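Local coordinates for protein ribose 5-phosphate isomerase, putative (PDB 6FXS) that probably catalyses, as a sugar-phosphate isomerase of the RpiB/LacAB family, the interconversion of ribose 5-phosphate and ribulose 5-phosphate, at residues H37-I40 / V41-R45; Y69-N72 / V73-V77; A116-A119 / R120-D124; I143-T146 / F147-P151. All coordinates share one frame; numbering follows the deposited sequence.

Contact 1 (H37-I40 / V41-R45)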
loop_
_atom_site.group_PDB
_atom_site.type_symbol
_atom_site.label_atom_id
_atom_site.label_comp_id
_atom_site.label_asym_id
_atom_site.label_seq_id
_atom_site.Cartn_x
_atom_site.Cartn_y
_atom_site.Cartn_z
ATOM N N HIS B 37 13.314 -14.179 -8.606
ATOM C CA HIS B 37 13.411 -13.859 -10.010
ATOM C C HIS B 37 12.736 -14.880 -10.898
ATOM O O HIS B 37 12.161 -14.512 -11.949
ATOM C CB HIS B 37 14.840 -13.612 -10.477
ATOM C CG HIS B 37 15.609 -14.871 -10.746
ATOM N ND1 HIS B 37 16.269 -15.561 -9.745
ATOM C CD2 HIS B 37 15.751 -15.596 -11.882
ATOM C CE1 HIS B 37 16.811 -16.646 -10.270
ATOM N NE2 HIS B 37 16.519 -16.684 -11.564
ATOM N N GLU B 38 12.696 -16.132 -10.467
ATOM C CA GLU B 38 12.007 -17.161 -11.275
ATOM C C GLU B 38 10.506 -16.948 -11.313
ATOM O O GLU B 38 9.892 -17.163 -12.359
ATOM C CB GLU B 38 12.336 -18.601 -10.837
ATOM C CG GLU B 38 13.806 -18.939 -11.143
ATOM C CD GLU B 38 14.285 -20.280 -10.602
ATOM O OE1 GLU B 38 13.509 -21.009 -9.976
ATOM O OE2 GLU B 38 15.472 -20.596 -10.805
ATOM N N SER B 39 9.929 -16.527 -10.181
ATOM C CA SER B 39 8.505 -16.141 -10.170
ATOM C C SER B 39 8.311 -14.900 -11.119
ATOM O O SER B 39 7.366 -14.847 -11.846
ATOM C CB SER B 39 8.038 -15.886 -8.716
ATOM O OG SER B 39 8.651 -14.673 -8.232
ATOM N N ILE B 40 9.230 -13.952 -11.143
ATOM C CA ILE B 40 9.071 -12.773 -12.013
ATOM C C ILE B 40 9.028 -13.184 -13.515
ATOM O O ILE B 40 8.180 -12.727 -14.287
ATOM C CB ILE B 40 10.237 -11.804 -11.873
ATOM C CG1 ILE B 40 10.423 -11.300 -10.420
ATOM C CG2 ILE B 40 10.087 -10.637 -12.845
ATOM C CD1 ILE B 40 9.204 -10.693 -9.762
ATOM N N VAL B 41 9.975 -14.057 -13.911
ATOM C CA VAL B 41 10.018 -14.650 -15.289
ATOM C C VAL B 41 8.687 -15.303 -15.633
ATOM O O VAL B 41 8.113 -15.072 -16.689
ATOM C CB VAL B 41 11.229 -15.683 -15.380
ATOM C CG1 VAL B 41 11.296 -16.414 -16.717
ATOM C CG2 VAL B 41 12.485 -14.943 -15.113
ATOM N N ARG B 42 8.172 -16.077 -14.714
ATOM C CA ARG B 42 6.877 -16.746 -14.904
ATOM C C ARG B 42 5.697 -15.775 -14.988
ATOM O O ARG B 42 4.790 -15.949 -15.831
ATOM C CB ARG B 42 6.624 -17.724 -13.767
ATOM C CG ARG B 42 5.398 -18.578 -13.886
ATOM C CD ARG B 42 5.053 -19.320 -12.580
ATOM N NE ARG B 42 6.284 -19.589 -11.828
ATOM C CZ ARG B 42 6.519 -19.300 -10.546
ATOM N NH1 ARG B 42 5.575 -18.759 -9.765
ATOM N NH2 ARG B 42 7.725 -19.588 -10.027
ATOM N N TYR B 43 5.732 -14.714 -14.178
ATOM C CA TYR B 43 4.663 -13.706 -14.307
ATOM C C TYR B 43 4.714 -13.021 -15.673
ATOM O O TYR B 43 3.670 -12.769 -16.251
ATOM C CB TYR B 43 4.737 -12.674 -13.188
ATOM C CG TYR B 43 4.710 -13.223 -11.779
ATOM C CD1 TYR B 43 4.092 -14.424 -11.440
ATOM C CD2 TYR B 43 5.300 -12.516 -10.772
ATOM C CE1 TYR B 43 4.133 -14.933 -10.142
ATOM C CE2 TYR B 43 5.314 -12.968 -9.468
ATOM C CZ TYR B 43 4.725 -14.155 -9.137
ATOM O OH TYR B 43 4.812 -14.474 -7.794
ATOM N N VAL B 44 5.903 -12.770 -16.206
ATOM C CA VAL B 44 6.003 -12.200 -17.531
ATOM C C VAL B 44 5.359 -13.092 -18.625
ATOM O O VAL B 44 4.683 -12.587 -19.481
ATOM C CB VAL B 44 7.479 -11.919 -17.933
ATOM C CG1 VAL B 44 7.535 -11.507 -19.408
ATOM C CG2 VAL B 44 8.116 -10.845 -17.029
ATOM N N ARG B 45 5.582 -14.416 -18.557
ATOM C CA ARG B 45 5.042 -15.360 -19.561
ATOM C C ARG B 45 3.527 -15.450 -19.352
ATOM O O ARG B 45 2.769 -15.522 -20.307
ATOM C CB ARG B 45 5.682 -16.777 -19.417
ATOM C CG ARG B 45 7.179 -16.787 -19.611
ATOM C CD ARG B 45 7.731 -18.195 -19.862
ATOM N NE ARG B 45 8.628 -18.055 -20.998
ATOM C CZ ARG B 45 8.222 -17.996 -22.277
ATOM N NH1 ARG B 45 6.930 -18.130 -22.623
ATOM N NH2 ARG B 45 9.139 -17.824 -23.240
HETATM O O HOH W 1 6.894 -13.485 -6.500
#
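The ring of Y43 lies with one face over the carbonyl of S39, whose O sits 3.1 Å above the ring plane and over its centre. Beside it the guanidinium of R42 covers S39 from another direction: one of its faces looks onto S39 CA, 3.4 Å from the plane and toward the rim of the group. The H37 ring has E38 CG over one face, stacks with F34 and Y55, and bonds F34 O through ND1. All three belong to helix 37-46, the crossover helix of the beta-alpha-beta unit from strand 23-29 to strand 51-55.

S39 O does double duty: besides lying under the ring it accepts the Y43 N-H at 2.9 Å. Y43 CG stands beside its own N and opposite the carbonyl carbon (chi1 -55°), which turns the ring back over the preceding turn. R42 gets to S39 differently, through a kink in its chain at chi3.

The bonds V41 N to H37 O, R42 N to E38 O and V44 N to I40 O continue the same i to i+4 pattern. On the buried side I40 and V44 pack on I27 and I86 of the sheet, and Y43 meets P137 and R141 of helix 137-149. S39 OG is hydrogen-bonded to I36 O. A water bridges the two hydroxyls, 2.7 Å from S39 OG, to which it donates, and 2.6 Å from Y43 OH.

Contact 2 (Y69-N72 / V73-V77)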
loop_
_atom_site.group_PDB
_atom_site.type_symbol
_atom_site.label_atom_id
_atom_site.label_comp_id
_atom_site.label_asym_id
_atom_site.label_seq_id
_atom_site.Cartn_x
_atom_site.Cartn_y
_atom_site.Cartn_z
ATOM N N TYR B 69 22.861 -3.707 -12.465
ATOM C CA TYR B 69 21.810 -4.384 -13.123
ATOM C C TYR B 69 20.721 -3.434 -13.646
ATOM O O TYR B 69 20.226 -3.622 -14.781
ATOM C CB TYR B 69 21.264 -5.506 -12.258
ATOM C CG TYR B 69 22.337 -6.561 -12.035
ATOM C CD1 TYR B 69 23.219 -6.439 -10.979
ATOM C CD2 TYR B 69 22.489 -7.667 -12.889
ATOM C CE1 TYR B 69 24.251 -7.349 -10.758
ATOM C CE2 TYR B 69 23.525 -8.627 -12.664
ATOM C CZ TYR B 69 24.404 -8.438 -11.601
ATOM O OH TYR B 69 25.396 -9.307 -11.289
ATOM N N ALA B 70 20.434 -2.365 -12.887
ATOM C CA ALA B 70 19.535 -1.280 -13.366
ATOM C C ALA B 70 19.954 -0.666 -14.680
ATOM O O ALA B 70 19.178 -0.529 -15.594
ATOM C CB ALA B 70 19.490 -0.168 -12.332
ATOM N N LEU B 71 21.216 -0.264 -14.717
ATOM C CA LEU B 71 21.743 0.436 -15.857
ATOM C C LEU B 71 21.864 -0.482 -17.081
ATOM O O LEU B 71 21.685 -0.048 -18.209
ATOM C CB LEU B 71 23.086 0.983 -15.515
ATOM C CG LEU B 71 23.032 2.137 -14.509
ATOM C CD1 LEU B 71 24.391 2.351 -13.880
ATOM C CD2 LEU B 71 22.484 3.415 -15.203
ATOM N N ASN B 72 22.138 -1.733 -16.818
ATOM C CA ASN B 72 22.180 -2.767 -17.837
ATOM C C ASN B 72 20.805 -2.978 -18.547
ATOM O O ASN B 72 20.725 -2.929 -19.785
ATOM C CB ASN B 72 22.567 -4.038 -17.135
ATOM C CG ASN B 72 23.130 -5.057 -18.057
ATOM O OD1 ASN B 72 24.332 -5.279 -18.010
ATOM N ND2 ASN B 72 22.293 -5.696 -18.886
ATOM N N VAL B 73 19.753 -3.215 -17.755
ATOM C CA VAL B 73 18.365 -3.293 -18.278
ATOM C C VAL B 73 17.986 -1.995 -18.943
ATOM O O VAL B 73 17.452 -1.983 -20.052
ATOM C CB VAL B 73 17.349 -3.675 -17.190
ATOM C CG1 VAL B 73 15.920 -3.520 -17.679
ATOM C CG2 VAL B 73 17.561 -5.125 -16.776
ATOM N N ALA B 74 18.302 -0.880 -18.282
ATOM C CA ALA B 74 17.856 0.421 -18.806
ATOM C C ALA B 74 18.504 0.694 -20.153
ATOM O O ALA B 74 17.857 1.148 -21.085
ATOM C CB ALA B 74 18.176 1.545 -17.834
ATOM N N ARG B 75 19.798 0.447 -20.220
ATOM C CA ARG B 75 20.532 0.690 -21.496
ATOM C C ARG B 75 19.998 -0.168 -22.626
ATOM O O ARG B 75 19.863 0.318 -23.741
ATOM C CB ARG B 75 22.048 0.501 -21.309
ATOM C CG ARG B 75 22.573 1.709 -20.593
ATOM C CD ARG B 75 24.001 1.571 -20.173
ATOM N NE ARG B 75 24.394 2.820 -19.481
ATOM C CZ ARG B 75 25.250 2.870 -18.464
ATOM N NH1 ARG B 75 25.800 1.752 -17.986
ATOM N NH2 ARG B 75 25.572 4.035 -17.917
ATOM N N MET B 76 19.621 -1.389 -22.298
ATOM C CA MET B 76 19.034 -2.310 -23.280
ATOM C C MET B 76 17.735 -1.783 -23.863
ATOM O O MET B 76 17.471 -1.841 -25.086
ATOM C CB MET B 76 18.751 -3.669 -22.664
ATOM C CG MET B 76 19.967 -4.531 -22.405
ATOM S SD MET B 76 19.597 -6.139 -21.592
ATOM C CE MET B 76 18.734 -6.953 -22.936
ATOM N N VAL B 77 16.886 -1.306 -22.970
ATOM C CA VAL B 77 15.602 -0.781 -23.382
ATOM C C VAL B 77 15.837 0.496 -24.178
ATOM O O VAL B 77 15.256 0.647 -25.213
ATOM C CB VAL B 77 14.673 -0.566 -22.159
ATOM C CG1 VAL B 77 13.395 0.171 -22.557
ATOM C CG2 VAL B 77 14.344 -1.884 -21.502
#
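L71 and R75 run side by side on helix 66-78, one turn apart and pointing the same way, with L71 CB against one face of the R75 guanidinium. The closest pair there is L71 CB to R75 NH1 at 3.8 Å, and the carbon stands off-centre, toward the rim of the flat group. Farther out L71 CD2 comes to 4.2 Å from R75 NH2.

The start of the arginine chain leans on the backbone: R75 CG is 3.1 Å from L71 O. With CG beside its own N (chi1 -76°) and the chain extended from CG to NE, R75 first passes this carbonyl and then carries its charged end out along the leucine. The second pair, N72 and M76, is also parallel, M76 SD lying 3.8 Å from N72 ND2, while M76 CG rests near N72 O.

What places these groups is the helix itself. R75 N donates to L71 O at 2.8 Å and M76 N to N72 O at 3.1 Å, and V73 N and A74 N repeat the pattern with Y69 O and A70 O. One shell farther out, A70 and V73 pack on L87 of the sheet, A74 fits against A99 of helix 93-100, and both L71 and R75 touch apolar side chains of a neighbouring subunit.

Between the L71 and R75 side chains there is no polar bond; the pair's hydrogen bond is the backbone one. The flat, charged group is applied to aliphatic carbon by its face, an approach that leaves its N-H groups directed around its rim instead of into the leucine.

Contact 3 (A116-A119 / R120-D124)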
loop_
_atom_site.group_PDB
_atom_site.type_symbol
_atom_site.label_atom_id
_atom_site.label_comp_id
_atom_site.label_asym_id
_atom_site.label_seq_id
_atom_site.Cartn_x
_atom_site.Cartn_y
_atom_site.Cartn_z
ATOM N N ALA B 116 0.466 0.687 -11.504
ATOM C CA ALA B 116 0.866 0.000 -12.710
ATOM C C ALA B 116 0.138 0.463 -13.966
ATOM O O ALA B 116 0.762 0.664 -14.984
ATOM C CB ALA B 116 0.676 -1.517 -12.545
ATOM N N VAL B 117 -1.178 0.684 -13.867
ATOM C CA VAL B 117 -2.001 1.279 -14.936
ATOM C C VAL B 117 -1.502 2.669 -15.309
ATOM O O VAL B 117 -1.261 2.964 -16.498
ATOM C CB VAL B 117 -3.502 1.300 -14.562
ATOM C CG1 VAL B 117 -4.333 2.021 -15.586
ATOM C CG2 VAL B 117 -4.078 -0.108 -14.476
ATOM N N MET B 118 -1.389 3.532 -14.304
ATOM C CA MET B 118 -1.093 4.926 -14.591
ATOM C C MET B 118 0.355 5.134 -15.114
ATOM O O MET B 118 0.582 6.037 -15.908
ATOM C CB MET B 118 -1.352 5.816 -13.398
ATOM C CG MET B 118 -2.859 5.806 -12.911
ATOM S SD MET B 118 -4.094 5.927 -14.258
ATOM C CE MET B 118 -3.792 7.647 -14.547
ATOM N N ALA B 119 1.293 4.302 -14.653
ATOM C CA ALA B 119 2.677 4.392 -15.147
ATOM C C ALA B 119 2.670 4.225 -16.666
ATOM O O ALA B 119 3.441 4.859 -17.391
ATOM C CB ALA B 119 3.529 3.292 -14.564
ATOM N N ARG B 120 1.835 3.315 -17.124
ATOM C CA ARG B 120 1.696 3.076 -18.579
ATOM C C ARG B 120 0.847 4.126 -19.310
ATOM O O ARG B 120 1.240 4.698 -20.346
ATOM C CB ARG B 120 1.111 1.684 -18.775
ATOM C CG ARG B 120 2.088 0.540 -18.379
ATOM C CD ARG B 120 3.319 0.367 -19.210
ATOM N NE ARG B 120 2.939 0.225 -20.589
ATOM C CZ ARG B 120 3.246 0.986 -21.593
ATOM N NH1 ARG B 120 4.193 1.933 -21.534
ATOM N NH2 ARG B 120 2.587 0.745 -22.739
ATOM N N GLN B 121 -0.341 4.316 -18.784
ATOM C CA GLN B 121 -1.336 5.195 -19.426
ATOM C C GLN B 121 -0.903 6.640 -19.521
ATOM O O GLN B 121 -1.088 7.294 -20.558
ATOM C CB GLN B 121 -2.655 5.129 -18.654
ATOM C CG GLN B 121 -3.480 3.897 -18.911
ATOM C CD GLN B 121 -4.419 4.129 -20.091
ATOM O OE1 GLN B 121 -4.262 3.560 -21.240
ATOM N NE2 GLN B 121 -5.376 5.016 -19.857
ATOM N N HIS B 122 -0.286 7.152 -18.465
ATOM C CA HIS B 122 0.205 8.527 -18.435
ATOM C C HIS B 122 1.686 8.705 -18.707
ATOM O O HIS B 122 2.071 9.727 -19.336
ATOM C CB HIS B 122 -0.125 9.204 -17.065
ATOM C CG HIS B 122 -1.569 9.569 -16.920
ATOM N ND1 HIS B 122 -2.069 10.302 -15.850
ATOM C CD2 HIS B 122 -2.620 9.353 -17.757
ATOM C CE1 HIS B 122 -3.375 10.464 -16.009
ATOM N NE2 HIS B 122 -3.741 9.908 -17.165
ATOM N N ASN B 123 2.520 7.873 -18.136
ATOM C CA ASN B 123 3.987 8.100 -18.222
ATOM C C ASN B 123 4.639 7.274 -19.363
ATOM O O ASN B 123 5.865 7.405 -19.582
ATOM C CB ASN B 123 4.661 7.825 -16.865
ATOM C CG ASN B 123 3.966 8.578 -15.713
ATOM O OD1 ASN B 123 3.253 7.981 -14.902
ATOM N ND2 ASN B 123 4.127 9.877 -15.697
ATOM N N ASP B 124 3.830 6.439 -20.052
ATOM C CA ASP B 124 4.336 5.459 -21.041
ATOM C C ASP B 124 5.622 4.807 -20.524
ATOM O O ASP B 124 6.644 4.788 -21.198
ATOM C CB ASP B 124 4.623 6.154 -22.342
ATOM C CG ASP B 124 4.804 5.181 -23.544
ATOM O OD1 ASP B 124 4.426 4.009 -23.521
ATOM O OD2 ASP B 124 5.299 5.682 -24.534
#
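Bends at chi2 and chi3 (-45° and -74°) bring the end of M118 forward along the helix to H122, setting its terminal methyl over the face of the ring. M118 CE lies 3.4 Å from the centroid of the H122 ring and 17° off the ring normal, a CH-pi contact one turn apart. The sulfur is farther up over the same ring. H122 also stacks with the ring of H158; a bound sulfate lies about 5 Å from the H122 side chain.

This is the C-terminal end of helix 113-121, within the beta-alpha-beta unit from strand 107-109 to strand 127-131. Q121 N still makes a regular bond to V117 O at 2.8 Å, and H122 N one to M118 O at 2.9 Å. The bonds from N123 N to M118 O and A119 O are weak, as the helix frays, and D124 then leaves helical geometry with positive phi.

R120, its chain bent at chi2 and chi3, spans this turn. Its NH1 bonds A125 O as well as D124, and R106 holds D124 O. In the salt bridge R120 NH1 meets D124 OD1 at 2.9 Å on the anti side of the carboxylate.

Contact 4 (I143-T146 / F147-P151)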
loop_
_atom_site.group_PDB
_atom_site.type_symbol
_atom_site.label_atom_id
_atom_site.label_comp_id
_atom_site.label_asym_id
_atom_site.label_seq_id
_atom_site.Cartn_x
_atom_site.Cartn_y
_atom_site.Cartn_z
ATOM N N ILE B 143 0.963 -6.518 -10.835
ATOM C CA ILE B 143 1.619 -5.332 -11.350
ATOM C C ILE B 143 2.294 -5.665 -12.715
ATOM O O ILE B 143 2.167 -4.912 -13.671
ATOM C CB ILE B 143 2.712 -4.770 -10.363
ATOM C CG1 ILE B 143 2.081 -4.128 -9.075
ATOM C CG2 ILE B 143 3.653 -3.788 -11.068
ATOM C CD1 ILE B 143 3.038 -4.086 -7.869
ATOM N N ILE B 144 3.056 -6.754 -12.768
ATOM C CA ILE B 144 3.790 -7.129 -13.980
ATOM C C ILE B 144 2.839 -7.376 -15.159
ATOM O O ILE B 144 2.988 -6.805 -16.260
ATOM C CB ILE B 144 4.737 -8.326 -13.683
ATOM C CG1 ILE B 144 5.950 -7.814 -12.924
ATOM C CG2 ILE B 144 5.153 -9.028 -14.981
ATOM C CD1 ILE B 144 6.660 -8.883 -12.131
ATOM N N MET B 145 1.796 -8.112 -14.883
ATOM C CA MET B 145 0.809 -8.408 -15.937
ATOM C C MET B 145 0.156 -7.132 -16.428
ATOM O O MET B 145 -0.061 -6.950 -17.662
ATOM C CB MET B 145 -0.225 -9.453 -15.488
ATOM C CG MET B 145 0.458 -10.817 -15.229
ATOM S SD MET B 145 -0.646 -12.120 -14.656
ATOM C CE MET B 145 -1.714 -12.357 -16.094
ATOM N N THR B 146 -0.182 -6.257 -15.467
ATOM C CA THR B 146 -0.881 -5.019 -15.788
ATOM C C THR B 146 0.092 -4.112 -16.572
ATOM O O THR B 146 -0.261 -3.491 -17.565
ATOM C CB THR B 146 -1.384 -4.319 -14.480
ATOM O OG1 THR B 146 -2.251 -5.216 -13.822
ATOM C CG2 THR B 146 -2.138 -3.052 -14.758
ATOM N N PHE B 147 1.318 -4.007 -16.075
ATOM C CA PHE B 147 2.279 -3.138 -16.714
ATOM C C PHE B 147 2.487 -3.554 -18.202
ATOM O O PHE B 147 2.628 -2.738 -19.102
ATOM C CB PHE B 147 3.593 -3.171 -15.933
ATOM C CG PHE B 147 4.555 -2.106 -16.310
ATOM C CD1 PHE B 147 4.445 -0.825 -15.755
ATOM C CD2 PHE B 147 5.545 -2.337 -17.233
ATOM C CE1 PHE B 147 5.369 0.136 -16.018
ATOM C CE2 PHE B 147 6.472 -1.334 -17.557
ATOM C CZ PHE B 147 6.389 -0.097 -16.970
ATOM N N LEU B 148 2.566 -4.853 -18.428
ATOM C CA LEU B 148 2.866 -5.375 -19.786
ATOM C C LEU B 148 1.670 -5.263 -20.681
ATOM O O LEU B 148 1.862 -5.030 -21.874
ATOM C CB LEU B 148 3.301 -6.827 -19.718
ATOM C CG LEU B 148 4.668 -7.067 -19.080
ATOM C CD1 LEU B 148 4.979 -8.546 -18.900
ATOM C CD2 LEU B 148 5.742 -6.361 -19.845
ATOM N N GLN B 149 0.465 -5.390 -20.128
ATOM C CA GLN B 149 -0.743 -5.436 -20.937
ATOM C C GLN B 149 -1.370 -4.054 -21.183
ATOM O O GLN B 149 -2.161 -3.872 -22.144
ATOM C CB GLN B 149 -1.790 -6.325 -20.293
ATOM C CG GLN B 149 -1.490 -7.795 -20.400
ATOM C CD GLN B 149 -2.545 -8.588 -19.686
ATOM O OE1 GLN B 149 -3.546 -8.038 -19.174
ATOM N NE2 GLN B 149 -2.305 -9.842 -19.557
ATOM N N THR B 150 -0.991 -3.077 -20.362
ATOM C CA THR B 150 -1.603 -1.752 -20.468
ATOM C C THR B 150 -0.921 -0.884 -21.481
ATOM O O THR B 150 0.310 -0.674 -21.424
ATOM C CB THR B 150 -1.686 -1.084 -19.056
ATOM O OG1 THR B 150 -2.420 -1.930 -18.120
ATOM C CG2 THR B 150 -2.327 0.262 -19.155
ATOM N N PRO B 151 -1.705 -0.272 -22.388
ATOM C CA PRO B 151 -1.144 0.634 -23.394
ATOM C C PRO B 151 -1.028 2.091 -22.834
ATOM O O PRO B 151 -1.641 2.406 -21.795
ATOM C CB PRO B 151 -2.190 0.593 -24.541
ATOM C CG PRO B 151 -3.497 0.432 -23.750
ATOM C CD PRO B 151 -3.129 -0.574 -22.656
#
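Residues 143-149 keep helical backbone angles, and T150 is the first to leave them, with psi at 130°. The i to i+4 bonds F147 N to I143 O at 2.7 Å and L148 N to I144 O at 2.9 Å are regular. The next, Q149 N to M145 O at 3.0 Å, is bent (138° at the hydrogen), and Q149 N makes a weak second bond to T146 O. T150 N still reaches back to T146 O at 2.9 Å.

The same carbonyl takes a further donor, the T150 hydroxyl, with T150 OG1 at 2.7 Å from T146 O. T150 N and OG1 arrive from opposite faces of the carbonyl plane, so T146 O is gripped from both. T150 OG1 can do so because it stands beside its own N (chi1 -57°), where it also touches T146 CG2. T146 OG1 bonds E142 O, a turn earlier.

On the inner side I144 CG2 meets L148 CD1 at 4.0 Å, the two chains parallel. F147 turns its ring toward V128 and R120, and Q149 NE2 is held by A47 O.

With T150 N and OG1 both bonding T146 O, the C-terminal end of helix 137-149 is closed where it packs on the parallel sheet of the alpha/beta fold.

In the fold
Contacts 1 to 4 follow one another along the chain, each within one helix of an alpha/beta fold built on a five-stranded parallel sheet. Contacts 1, 4 and 3 form a row: contact 1 lies about 13 Å from contact 4, centre to centre, and contact 4 about 9 Å from contact 3. I40 and V44 pack on I144 and L148, and R120 NE probably bonds T150 O, so helix 137-149 is flanked by 37-46 and 113-121. Contact 2, 18 to 20 Å from the others between centres, lies across the chain's centre from contacts 3 and 4. There A70 and V73 pack on the sheet, while L71 and R75 touch apolar side chains of a neighbouring subunit.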